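Metallo-beta-lactamase domain-containing protein (Enterococcus faecalis, PDB 2AZ4) is of unknown function but holds two zinc ions in a metallo-beta-lactamase fold and may act as an RNA-binding exonuclease. Local coordinates at residues Leu110-Leu113 / Lys114-Met118; Asn264-Arg267 / Phe268-Ile272; Val279-Glu282 / Ala283-Ala287; Ala287-Leu290 / Glu291-Ile295; Glu309-Pro312 / Ala313-Ile316. All coordinates share one frame; numbering follows the deposited sequence.

Interaction 1 of 5, residues Leu110-Leu113 / Lys114-Met118; sequences LYTL and KETKM
At L113 the chain turns from strand 110-113 into helix 114-118, the two short axes standing at 100°, and the first helical turn closes where K117 N donates to L113 O at 3.3 Å, a long but fairly straight bond lying in the carbonyl plane. L113 thus occupies the N-cap position without a capping side chain. The side-chain contact proper is between two threonines. T112 aims its CB at the helix, and its OG1, placed opposite its own backbone N (chi1 -163°), comes within 3.2 Å of T116 CG2. That hydroxyl is hydrogen-bonded elsewhere, to L90 O. The methyl of T112 reaches past T116 and rests 4.0 Å from K117 CB, while the rest of the K117 chain runs out extended to M144 O. The hydroxyl of T116 is turned another way: a water sits 3.1 Å from T116 OG1 and accepts from L113 N at 3.0 Å, so the last strand amide is tied to the helix through solvent; G171 O adds a weak bond to the same hydroxyl. E115 folds back through its second torsion (85°), which brings OE1 to 3.7 Å from L113 CB and leaves OE2 at 3.4 Å from K114 NZ, a salt bridge whose hydrogen bond is long and weak. T116 lies about 4 Å, side chain to side chain, from the zinc ligand H92, so the turn may help to position it. The strand-to-helix step opens the beta-alpha-beta unit 110-113, 114-123, 145-147 of the metallo-beta-lactamase fold, whose mixed sheet holds 110-113 between 145-147 and 85-89.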
loop_
_atom_site.group_PDB
_atom_site.type_symbol
_atom_site.label_atom_id
_atom_site.label_comp_id
_atom_site.label_asym_id
_atom_site.label_seq_id
_atom_site.Cartn_x
_atom_site.Cartn_y
_atom_site.Cartn_z
ATOM N N LEU A 110 -7.898 -0.491 -16.215
ATOM C CA LEU A 110 -7.325 -0.227 -14.904
ATOM C C LEU A 110 -5.814 -0.409 -15.059
ATOM O O LEU A 110 -5.340 -1.492 -15.463
ATOM C CB LEU A 110 -7.889 -1.192 -13.853
ATOM C CG LEU A 110 -7.292 -1.174 -12.423
ATOM C CD1 LEU A 110 -7.484 0.188 -11.789
ATOM C CD2 LEU A 110 -7.925 -2.258 -11.525
ATOM N N TYR A 111 -5.078 0.666 -14.759
ATOM C CA TYR A 111 -3.645 0.761 -15.046
ATOM C C TYR A 111 -2.877 0.809 -13.749
ATOM O O TYR A 111 -3.270 1.475 -12.794
ATOM C CB TYR A 111 -3.290 2.014 -15.878
ATOM C CG TYR A 111 -3.858 2.037 -17.278
ATOM C CD1 TYR A 111 -3.232 1.340 -18.325
ATOM C CD2 TYR A 111 -5.023 2.732 -17.555
ATOM C CE1 TYR A 111 -3.742 1.348 -19.590
ATOM C CE2 TYR A 111 -5.556 2.757 -18.817
ATOM C CZ TYR A 111 -4.910 2.069 -19.832
ATOM O OH TYR A 111 -5.434 2.089 -21.073
ATOM N N THR A 112 -1.755 0.118 -13.719
ATOM C CA THR A 112 -0.928 0.140 -12.544
ATOM C C THR A 112 0.457 -0.342 -12.959
ATOM O O THR A 112 0.601 -0.854 -14.051
ATOM C CB THR A 112 -1.550 -0.702 -11.385
ATOM O OG1 THR A 112 -0.912 -0.338 -10.161
ATOM C CG2 THR A 112 -1.418 -2.213 -11.617
ATOM N N LEU A 113 1.481 -0.154 -12.133
ATOM C CA LEU A 113 2.743 -0.771 -12.508
ATOM C C LEU A 113 2.584 -2.289 -12.396
ATOM O O LEU A 113 1.862 -2.783 -11.524
ATOM C CB LEU A 113 3.919 -0.269 -11.676
ATOM C CG LEU A 113 4.355 1.192 -11.930
ATOM C CD1 LEU A 113 5.483 1.542 -11.016
ATOM C CD2 LEU A 113 4.755 1.483 -13.406
ATOM N N LYS A 114 3.245 -3.021 -13.288
ATOM C CA LYS A 114 3.134 -4.482 -13.327
ATOM C C LYS A 114 3.399 -5.187 -11.985
ATOM O O LYS A 114 2.735 -6.179 -11.685
ATOM C CB LYS A 114 3.975 -5.084 -14.477
ATOM C CG LYS A 114 5.470 -4.994 -14.302
ATOM C CD LYS A 114 6.212 -5.381 -15.598
ATOM C CE LYS A 114 7.733 -5.187 -15.471
ATOM N NZ LYS A 114 8.108 -3.722 -15.398
ATOM N N GLU A 115 4.318 -4.666 -11.175
ATOM C CA GLU A 115 4.616 -5.248 -9.869
ATOM C C GLU A 115 3.438 -5.117 -8.884
ATOM O O GLU A 115 3.143 -6.044 -8.135
ATOM C CB GLU A 115 5.894 -4.636 -9.261
ATOM C CG GLU A 115 7.149 -4.875 -10.135
ATOM C CD GLU A 115 7.321 -3.845 -11.247
ATOM O OE1 GLU A 115 6.462 -2.931 -11.389
ATOM O OE2 GLU A 115 8.319 -3.957 -11.999
ATOM N N THR A 116 2.766 -3.966 -8.902
ATOM C CA THR A 116 1.548 -3.791 -8.115
ATOM C C THR A 116 0.497 -4.855 -8.463
ATOM O O THR A 116 -0.185 -5.402 -7.573
ATOM C CB THR A 116 0.959 -2.384 -8.328
ATOM O OG1 THR A 116 1.825 -1.414 -7.701
ATOM C CG2 THR A 116 -0.456 -2.300 -7.706
ATOM N N LYS A 117 0.342 -5.114 -9.760
ATOM C CA LYS A 117 -0.573 -6.168 -10.214
ATOM C C LYS A 117 -0.217 -7.565 -9.634
ATOM O O LYS A 117 -1.109 -8.284 -9.145
ATOM C CB LYS A 117 -0.636 -6.172 -11.748
ATOM C CG LYS A 117 -1.536 -7.252 -12.354
ATOM C CD LYS A 117 -1.377 -7.274 -13.858
ATOM C CE LYS A 117 -2.078 -8.503 -14.422
ATOM N NZ LYS A 117 -2.241 -8.467 -15.906
ATOM N N MET A 118 1.074 -7.932 -9.685
ATOM C CA MET A 118 1.582 -9.161 -9.060
ATOM C C MET A 118 1.261 -9.233 -7.569
ATOM O O MET A 118 0.736 -10.249 -7.095
ATOM C CB MET A 118 3.108 -9.285 -9.206
ATOM C CG MET A 118 3.584 -9.534 -10.614
ATOM S SD MET A 118 5.388 -9.560 -10.862
ATOM C CE MET A 118 5.194 -10.429 -12.363
HETATM O O HOH W 1 1.644 1.197 -9.430
#

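Interaction 2 of 5, residues Asn264-Arg267 / Phe268-Ile272; sequences NVER and FAKII
N264 O is approached by three groups of the first helical turn. F268 N, at 3.5 Å, and R267 N, at 3.2 Å, make weak hydrogen bonds to it. The ring carbon F268 CD2 comes to 3.4 Å from N264 O and presents the ring edge to the oxygen. The side chain of N264 helps at the same end. Its OD1 accepts from R267 N at 3.3 Å, a weak N-cap bond, and is also bonded to H195 NE2, while ND2 is held by E237; with both ends of the amide engaged, its rotation is fixed. Further along the bonds become regular. K270 N gives the shortest, 2.8 Å to E266 O with the donor tilted 32° from the carbonyl plane, and K270 CG folds over that same oxygen at 3.0 Å. A269 N meets V265 O almost straight, and I271 N meets R267 O. Among the side chains, R267 CG, opposite its backbone N (chi1 180°), comes within 3.9 Å of I271 CD1 as the two chains pass at a slant. The guanidinium then bends away to salt bridges with D349 and E237 and to C379 O, which probably keeps its charge well balanced in a buried place. E266 and K270 are oppositely charged, but their charged atoms do not meet. The N264 side chain lies about 7 Å from that of the zinc ligand H94. Helix 265-274 packs between helix 237-249, touched by R267, K270 and I271, and helix 283-293, met by V265, E266 and I272, with F268 touching L281 of strand 278-282.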
loop_
_atom_site.group_PDB
_atom_site.type_symbol
_atom_site.label_atom_id
_atom_site.label_comp_id
_atom_site.label_asym_id
_atom_site.label_seq_id
_atom_site.Cartn_x
_atom_site.Cartn_y
_atom_site.Cartn_z
ATOM N N ASN A 264 5.617 -5.589 1.111
ATOM C CA ASN A 264 7.015 -5.121 1.227
ATOM C C ASN A 264 8.017 -6.188 0.812
ATOM O O ASN A 264 8.828 -6.671 1.618
ATOM C CB ASN A 264 7.335 -4.605 2.641
ATOM C CG ASN A 264 8.485 -3.631 2.642
ATOM O OD1 ASN A 264 9.304 -3.611 1.714
ATOM N ND2 ASN A 264 8.560 -2.805 3.685
ATOM N N VAL A 265 7.983 -6.537 -0.471
ATOM C CA VAL A 265 8.743 -7.677 -0.976
ATOM C C VAL A 265 10.244 -7.421 -0.851
ATOM O O VAL A 265 11.011 -8.330 -0.567
ATOM C CB VAL A 265 8.387 -8.006 -2.429
ATOM C CG1 VAL A 265 8.859 -9.401 -2.762
ATOM C CG2 VAL A 265 6.869 -7.980 -2.635
ATOM N N GLU A 266 10.652 -6.169 -1.045
ATOM C CA GLU A 266 12.073 -5.827 -0.968
ATOM C C GLU A 266 12.661 -5.956 0.421
ATOM O O GLU A 266 13.851 -6.224 0.548
ATOM C CB GLU A 266 12.328 -4.419 -1.494
ATOM C CG GLU A 266 12.506 -4.334 -2.989
ATOM C CD GLU A 266 13.166 -3.019 -3.392
ATOM O OE1 GLU A 266 14.413 -2.917 -3.295
ATOM O OE2 GLU A 266 12.431 -2.087 -3.760
ATOM N N ARG A 267 11.861 -5.716 1.459
ATOM C CA ARG A 267 12.339 -5.960 2.814
ATOM C C ARG A 267 12.632 -7.456 2.987
ATOM O O ARG A 267 13.682 -7.821 3.507
ATOM C CB ARG A 267 11.356 -5.466 3.887
ATOM C CG ARG A 267 11.848 -5.723 5.315
ATOM C CD ARG A 267 10.921 -5.172 6.419
ATOM N NE ARG A 267 10.702 -3.728 6.296
ATOM C CZ ARG A 267 9.850 -3.034 7.053
ATOM N NH1 ARG A 267 9.166 -3.651 8.012
ATOM N NH2 ARG A 267 9.676 -1.726 6.851
ATOM N N PHE A 268 11.716 -8.320 2.545
ATOM C CA PHE A 268 11.980 -9.775 2.590
ATOM C C PHE A 268 13.234 -10.146 1.818
ATOM O O PHE A 268 14.109 -10.843 2.349
ATOM C CB PHE A 268 10.779 -10.564 2.090
ATOM C CG PHE A 268 9.668 -10.641 3.082
ATOM C CD1 PHE A 268 9.645 -11.673 4.048
ATOM C CD2 PHE A 268 8.647 -9.679 3.090
ATOM C CE1 PHE A 268 8.597 -11.768 4.978
ATOM C CE2 PHE A 268 7.596 -9.756 4.033
ATOM C CZ PHE A 268 7.563 -10.804 4.975
ATOM N N ALA A 269 13.333 -9.641 0.588
ATOM C CA ALA A 269 14.537 -9.793 -0.234
ATOM C C ALA A 269 15.817 -9.374 0.480
ATOM O O ALA A 269 16.827 -10.104 0.444
ATOM C CB ALA A 269 14.373 -9.065 -1.587
ATOM N N LYS A 270 15.796 -8.212 1.133
ATOM C CA LYS A 270 16.975 -7.731 1.883
ATOM C C LYS A 270 17.318 -8.587 3.078
ATOM O O LYS A 270 18.505 -8.810 3.388
ATOM C CB LYS A 270 16.802 -6.277 2.354
ATOM C CG LYS A 270 16.608 -5.278 1.227
ATOM C CD LYS A 270 17.885 -5.147 0.366
ATOM C CE LYS A 270 17.589 -4.587 -1.027
ATOM N NZ LYS A 270 18.821 -4.011 -1.670
ATOM N N ILE A 271 16.293 -9.037 3.793
ATOM C CA ILE A 271 16.522 -9.937 4.914
ATOM C C ILE A 271 17.245 -11.205 4.426
ATOM O O ILE A 271 18.252 -11.611 5.007
ATOM C CB ILE A 271 15.200 -10.228 5.712
ATOM C CG1 ILE A 271 14.781 -8.965 6.464
ATOM C CG2 ILE A 271 15.384 -11.394 6.698
ATOM C CD1 ILE A 271 13.334 -8.967 6.919
ATOM N N ILE A 272 16.731 -11.815 3.362
ATOM C CA ILE A 272 17.362 -12.977 2.731
ATOM C C ILE A 272 18.828 -12.710 2.352
ATOM O O ILE A 272 19.706 -13.557 2.575
ATOM C CB ILE A 272 16.528 -13.416 1.497
ATOM C CG1 ILE A 272 15.163 -13.929 1.958
ATOM C CG2 ILE A 272 17.253 -14.466 0.668
ATOM C CD1 ILE A 272 14.194 -14.210 0.828
#

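Interaction 3 of 5, residues Val279-Glu282 / Ala283-Ala287; sequences VVLE and ANMAA
E282 curls its carboxylate over the first turn of the helix that follows it, and N284 sets its amide nearly coplanar with that carboxylate, the two planes only 20° apart. N284 ND2 uses this alignment to donate to the syn lone pair of E282 OE2 at 2.6 Å. The same oxygen takes N284 N at 3.1 Å from above the carboxylate plane, so OE2 is gripped twice. E282 OE1 turns to the next amide and receives M285 N at 3.1 Å on its syn side, out of plane. The second torsion of E282 (-88°) makes this reach possible by bending the chain back toward the helix. The helix N-terminus, with two of its amides bonded to the carboxylate, would probably favour the negative charge. Within the backbone, A286 N closes the first turn on E282 O at 3.1 Å. L281, also buried, points its CB at the helix and lays CD1 3.9 Å from M285 CG, the two chains slanting past each other before the methionine bends away twice. E282 thus N-caps helix 283-293 where strand 278-282 passes into it, within the beta-alpha-beta unit 278-282, 283-293, 298-300 of the parallel sheet.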
loop_
_atom_site.group_PDB
_atom_site.type_symbol
_atom_site.label_atom_id
_atom_site.label_comp_id
_atom_site.label_asym_id
_atom_site.label_seq_id
_atom_site.Cartn_x
_atom_site.Cartn_y
_atom_site.Cartn_z
ATOM N N VAL A 279 17.315 -18.130 5.885
ATOM C CA VAL A 279 15.932 -17.682 5.989
ATOM C C VAL A 279 14.978 -18.715 5.415
ATOM O O VAL A 279 15.264 -19.295 4.368
ATOM C CB VAL A 279 15.731 -16.339 5.248
ATOM C CG1 VAL A 279 14.290 -15.865 5.352
ATOM C CG2 VAL A 279 16.675 -15.284 5.833
ATOM N N VAL A 280 13.844 -18.916 6.106
ATOM C CA VAL A 280 12.767 -19.795 5.634
ATOM C C VAL A 280 11.452 -19.015 5.689
ATOM O O VAL A 280 11.059 -18.512 6.740
ATOM C CB VAL A 280 12.669 -21.111 6.476
ATOM C CG1 VAL A 280 11.708 -22.097 5.839
ATOM C CG2 VAL A 280 14.031 -21.758 6.610
ATOM N N LEU A 281 10.779 -18.903 4.562
ATOM C CA LEU A 281 9.527 -18.137 4.515
ATOM C C LEU A 281 8.298 -19.061 4.408
ATOM O O LEU A 281 8.414 -20.218 3.988
ATOM C CB LEU A 281 9.539 -17.131 3.346
ATOM C CG LEU A 281 10.609 -16.011 3.271
ATOM C CD1 LEU A 281 10.433 -15.041 2.080
ATOM C CD2 LEU A 281 10.675 -15.205 4.569
ATOM N N GLU A 282 7.130 -18.539 4.775
ATOM C CA GLU A 282 5.886 -19.231 4.496
ATOM C C GLU A 282 5.793 -19.343 2.975
ATOM O O GLU A 282 6.275 -18.466 2.275
ATOM C CB GLU A 282 4.709 -18.440 5.090
ATOM C CG GLU A 282 3.346 -19.091 4.875
ATOM C CD GLU A 282 2.724 -18.654 3.561
ATOM O OE1 GLU A 282 3.109 -17.574 3.083
ATOM O OE2 GLU A 282 1.878 -19.376 2.986
ATOM N N ALA A 283 5.181 -20.414 2.465
ATOM C CA ALA A 283 5.226 -20.735 1.025
ATOM C C ALA A 283 4.716 -19.660 0.065
ATOM O O ALA A 283 5.329 -19.431 -0.993
ATOM C CB ALA A 283 4.565 -22.090 0.735
ATOM N N ASN A 284 3.614 -19.003 0.420
ATOM C CA ASN A 284 2.998 -17.988 -0.453
ATOM C C ASN A 284 3.886 -16.772 -0.544
ATOM O O ASN A 284 3.960 -16.132 -1.587
ATOM C CB ASN A 284 1.582 -17.600 0.025
ATOM C CG ASN A 284 0.567 -18.738 -0.167
ATOM O OD1 ASN A 284 0.097 -18.978 -1.265
ATOM N ND2 ASN A 284 0.241 -19.431 0.906
ATOM N N MET A 285 4.587 -16.459 0.544
ATOM C CA MET A 285 5.570 -15.379 0.531
ATOM C C MET A 285 6.784 -15.734 -0.354
ATOM O O MET A 285 7.276 -14.888 -1.121
ATOM C CB MET A 285 6.013 -14.981 1.945
ATOM C CG MET A 285 6.805 -13.654 1.990
ATOM S SD MET A 285 5.793 -12.196 1.538
ATOM C CE MET A 285 6.920 -11.431 0.378
ATOM N N ALA A 286 7.270 -16.965 -0.233
ATOM C CA ALA A 286 8.331 -17.465 -1.099
ATOM C C ALA A 286 7.908 -17.394 -2.555
ATOM O O ALA A 286 8.688 -16.994 -3.419
ATOM C CB ALA A 286 8.707 -18.905 -0.720
ATOM N N ALA A 287 6.669 -17.777 -2.829
ATOM C CA ALA A 287 6.176 -17.799 -4.200
ATOM C C ALA A 287 6.112 -16.400 -4.817
ATOM O O ALA A 287 6.469 -16.222 -5.988
ATOM C CB ALA A 287 4.809 -18.478 -4.270
#

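Interaction 4 of 5, residues Ala287-Leu290 / Glu291-Ile295; sequences ALLL and EVFGI
L289 and I295 make the closest apolar approach: L289 CD2 lies 3.3 Å from I295 CG2, tighter than usual for two methyls and best read with some doubt. The other apolar pairs are ordinary. L288 CD1 runs beside V292 CG2 at 3.9 Å, both side chains pointing the same way, and L289 CD1 meets the edge of the F293 ring at CD2, 4.1 Å off. V292 CG1 covers one face of that ring over its centre, while Y170 meets it edge-to-face. This is the last stretch of helix 283-293, the connecting helix of a beta-alpha-beta crossover from strand 278-282 to strand 298-300; its L288 leans on I119 and S122 of helix 114-123. Among the backbone bonds, V292 N to L288 O (2.9 Å) is nearly axial, whereas F293 N to L289 O is tilted. At the end G294 N still donates to L290 O at 2.9 Å, but from above the carbonyl plane (41° out), and the positive phi of G294 (67°) then takes the chain out of the helix. Two CA-H...O contacts follow the turn: G294 CA to L290 O at 3.2 Å, and L290 CA to I295 O at 3.4 Å.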
loop_
_atom_site.group_PDB
_atom_site.type_symbol
_atom_site.label_atom_id
_atom_site.label_comp_id
_atom_site.label_asym_id
_atom_site.label_seq_id
_atom_site.Cartn_x
_atom_site.Cartn_y
_atom_site.Cartn_z
ATOM N N ALA A 287 6.669 -17.777 -2.829
ATOM C CA ALA A 287 6.176 -17.799 -4.200
ATOM C C ALA A 287 6.112 -16.400 -4.817
ATOM O O ALA A 287 6.469 -16.222 -5.988
ATOM C CB ALA A 287 4.809 -18.478 -4.270
ATOM N N LEU A 288 5.618 -15.432 -4.038
ATOM C CA LEU A 288 5.597 -14.013 -4.433
ATOM C C LEU A 288 7.011 -13.501 -4.737
ATOM O O LEU A 288 7.249 -12.798 -5.724
ATOM C CB LEU A 288 4.971 -13.145 -3.321
ATOM C CG LEU A 288 4.743 -11.653 -3.655
ATOM C CD1 LEU A 288 3.982 -11.450 -4.998
ATOM C CD2 LEU A 288 4.016 -10.966 -2.490
ATOM N N LEU A 289 7.947 -13.849 -3.867
ATOM C CA LEU A 289 9.338 -13.458 -4.055
ATOM C C LEU A 289 9.911 -13.999 -5.353
ATOM O O LEU A 289 10.694 -13.315 -6.058
ATOM C CB LEU A 289 10.160 -14.005 -2.909
ATOM C CG LEU A 289 11.534 -13.396 -2.787
ATOM C CD1 LEU A 289 11.423 -12.040 -2.130
ATOM C CD2 LEU A 289 12.354 -14.309 -1.936
ATOM N N LEU A 290 9.542 -15.239 -5.650
ATOM C CA LEU A 290 9.997 -15.915 -6.854
ATOM C C LEU A 290 9.380 -15.203 -8.049
ATOM O O LEU A 290 10.063 -14.918 -9.017
ATOM C CB LEU A 290 9.604 -17.401 -6.835
ATOM C CG LEU A 290 9.863 -18.253 -8.095
ATOM C CD1 LEU A 290 11.358 -18.264 -8.484
ATOM C CD2 LEU A 290 9.340 -19.673 -7.895
ATOM N N GLU A 291 8.098 -14.873 -7.949
ATOM C CA GLU A 291 7.391 -14.233 -9.052
ATOM C C GLU A 291 7.948 -12.840 -9.387
ATOM O O GLU A 291 8.209 -12.533 -10.550
ATOM C CB GLU A 291 5.894 -14.143 -8.738
ATOM C CG GLU A 291 5.097 -13.649 -9.927
ATOM C CD GLU A 291 3.656 -13.386 -9.589
ATOM O OE1 GLU A 291 3.257 -13.695 -8.448
ATOM O OE2 GLU A 291 2.926 -12.860 -10.463
ATOM N N VAL A 292 8.157 -12.029 -8.350
ATOM C CA VAL A 292 8.624 -10.650 -8.480
ATOM C C VAL A 292 10.136 -10.517 -8.777
ATOM O O VAL A 292 10.535 -9.715 -9.623
ATOM C CB VAL A 292 8.217 -9.814 -7.204
ATOM C CG1 VAL A 292 8.829 -8.430 -7.230
ATOM C CG2 VAL A 292 6.703 -9.682 -7.115
ATOM N N PHE A 293 10.971 -11.281 -8.071
ATOM C CA PHE A 293 12.429 -11.140 -8.147
ATOM C C PHE A 293 13.202 -12.325 -8.716
ATOM O O PHE A 293 14.420 -12.229 -8.916
ATOM C CB PHE A 293 13.010 -10.815 -6.765
ATOM C CG PHE A 293 12.663 -9.448 -6.263
ATOM C CD1 PHE A 293 12.919 -8.321 -7.036
ATOM C CD2 PHE A 293 12.081 -9.279 -5.020
ATOM C CE1 PHE A 293 12.605 -7.060 -6.573
ATOM C CE2 PHE A 293 11.745 -8.007 -4.558
ATOM C CZ PHE A 293 12.011 -6.904 -5.329
ATOM N N GLY A 294 12.524 -13.439 -8.953
ATOM C CA GLY A 294 13.209 -14.679 -9.330
ATOM C C GLY A 294 14.064 -15.254 -8.205
ATOM O O GLY A 294 14.931 -16.087 -8.449
ATOM N N ILE A 295 13.824 -14.808 -6.973
ATOM C CA ILE A 295 14.610 -15.271 -5.841
ATOM C C ILE A 295 14.017 -16.573 -5.293
ATOM O O ILE A 295 12.807 -16.699 -5.133
ATOM C CB ILE A 295 14.757 -14.190 -4.764
ATOM C CG1 ILE A 295 15.704 -13.095 -5.262
ATOM C CG2 ILE A 295 15.299 -14.793 -3.440
ATOM C CD1 ILE A 295 15.728 -11.834 -4.367
#

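Interaction 5 of 5, residues Glu309-Pro312 / Ala313-Ile316; sequences ELNP and ALEI
N311 with L314, and with the backbone amide of A313, forms the tight part of this turn. N311 OD1 accepts from A313 N at 2.9 Å, with the donor standing above the amide carbonyl plane, which makes an Asx turn with a proline in its second position. The first torsion of N311, with CG opposite the backbone N (chi1 -177°), carries the amide to that side. One residue on, L314 N donates to N311 O at 3.0 Å, and this short turn is the 3-10 step of the loop. The same carbonyl oxygen is held a second time by the hydroxyl of Y299. The leucine side chain crosses N311 at about a right angle, bringing L314 CD1 to 3.9 Å from N311 CB, with the amide nitrogen ND2 only slightly farther away. Y299 of strand 298-300 backs L314, so this side of the turn is anchored on the edge of the parallel sheet.

The other side faces solvent, its exposed surface being that of P312 and of the A313 methyl. The one direct bond there is longer, and the rest goes through a water. E315 N reaches P312 O at 3.3 Å from far above the carbonyl plane (59° out). A water donates both to P312 O at 2.6 Å and to E315 OE1 at 2.5 Å, distances short enough to be taken with caution. The proline itself offers no N-H, and its ring helps to fix the backbone of the turn. The chemistry implies a loop set by the polar bonds of N311 and packed by L314 on Y299, with water bridging its open side.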
loop_
_atom_site.group_PDB
_atom_site.type_symbol
_atom_site.label_atom_id
_atom_site.label_comp_id
_atom_site.label_asym_id
_atom_site.label_seq_id
_atom_site.Cartn_x
_atom_site.Cartn_y
_atom_site.Cartn_z
ATOM N N GLU A 309 4.988 -23.722 -8.611
ATOM C CA GLU A 309 6.148 -22.918 -9.005
ATOM C C GLU A 309 7.358 -23.180 -8.135
ATOM O O GLU A 309 8.487 -23.021 -8.571
ATOM C CB GLU A 309 5.803 -21.432 -8.903
ATOM C CG GLU A 309 4.939 -20.903 -10.039
ATOM C CD GLU A 309 3.512 -21.446 -10.012
ATOM O OE1 GLU A 309 2.987 -21.682 -8.898
ATOM O OE2 GLU A 309 2.925 -21.643 -11.110
ATOM N N LEU A 310 7.102 -23.617 -6.910
ATOM C CA LEU A 310 8.135 -23.779 -5.908
ATOM C C LEU A 310 8.884 -25.072 -6.157
ATOM O O LEU A 310 8.306 -26.053 -6.616
ATOM C CB LEU A 310 7.508 -23.745 -4.512
ATOM C CG LEU A 310 6.944 -22.390 -4.062
ATOM C CD1 LEU A 310 6.353 -22.526 -2.692
ATOM C CD2 LEU A 310 8.083 -21.316 -4.032
ATOM N N ASN A 311 10.181 -25.034 -5.909
ATOM C CA ASN A 311 11.035 -26.210 -5.915
ATOM C C ASN A 311 10.760 -27.052 -4.670
ATOM O O ASN A 311 11.031 -26.603 -3.541
ATOM C CB ASN A 311 12.504 -25.760 -5.937
ATOM C CG ASN A 311 13.493 -26.926 -6.020
ATOM O OD1 ASN A 311 13.135 -28.076 -5.821
ATOM N ND2 ASN A 311 14.751 -26.613 -6.304
ATOM N N PRO A 312 10.239 -28.286 -4.861
ATOM C CA PRO A 312 9.940 -29.182 -3.732
ATOM C C PRO A 312 11.140 -29.427 -2.819
ATOM O O PRO A 312 10.966 -29.631 -1.617
ATOM C CB PRO A 312 9.523 -30.484 -4.413
ATOM C CG PRO A 312 9.000 -30.065 -5.754
ATOM C CD PRO A 312 9.878 -28.896 -6.158
ATOM N N ALA A 313 12.342 -29.387 -3.373
ATOM C CA ALA A 313 13.560 -29.631 -2.591
ATOM C C ALA A 313 13.937 -28.494 -1.639
ATOM O O ALA A 313 14.848 -28.629 -0.819
ATOM C CB ALA A 313 14.710 -29.934 -3.517
ATOM N N LEU A 314 13.259 -27.362 -1.759
ATOM C CA LEU A 314 13.543 -26.225 -0.889
ATOM C C LEU A 314 12.553 -26.150 0.272
ATOM O O LEU A 314 12.537 -25.182 1.051
ATOM C CB LEU A 314 13.578 -24.920 -1.698
ATOM C CG LEU A 314 14.805 -24.798 -2.624
ATOM C CD1 LEU A 314 14.675 -23.586 -3.549
ATOM C CD2 LEU A 314 16.093 -24.748 -1.818
ATOM N N GLU A 315 11.728 -27.185 0.398
ATOM C CA GLU A 315 10.724 -27.198 1.459
ATOM C C GLU A 315 11.386 -27.680 2.713
ATOM O O GLU A 315 12.141 -28.652 2.679
ATOM C CB GLU A 315 9.549 -28.104 1.117
ATOM C CG GLU A 315 8.426 -28.065 2.182
ATOM C CD GLU A 315 7.329 -29.083 1.943
ATOM O OE1 GLU A 315 7.246 -29.625 0.815
ATOM O OE2 GLU A 315 6.539 -29.340 2.880
ATOM N N ILE A 316 11.103 -26.984 3.811
ATOM C CA ILE A 316 11.505 -27.407 5.144
ATOM C C ILE A 316 10.221 -27.783 5.889
ATOM O O ILE A 316 9.218 -27.050 5.826
ATOM C CB ILE A 316 12.235 -26.287 5.923
ATOM C CG1 ILE A 316 13.331 -25.605 5.077
ATOM C CG2 ILE A 316 12.742 -26.796 7.293
ATOM C CD1 ILE A 316 14.553 -26.477 4.701
HETATM O O HOH W 2 8.570 -30.527 -1.043
#

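Overall arrangement
The five contacts follow one another along the chain. Interaction 1 opens a beta-alpha-beta unit beside the zinc site; the other four belong to the region around the parallel six-stranded sheet. Interactions 3 and 4 lie on the same helix, 283-293, share A287 and have centres about 10 Å apart. Interaction 2, on helix 265-274, packs against both, its centre about 11 Å from each of theirs. Interaction 5 sits on the surface beyond, its centre about 10 Å from that of interaction 3, where L310 leans on A283 and A286. One meeting point of the two regions is M118 of interaction 1 on E291 and V292 of interaction 4, centres about 15 Å apart; helix 283-293 thus packs against helix 114-123 near the zinc site.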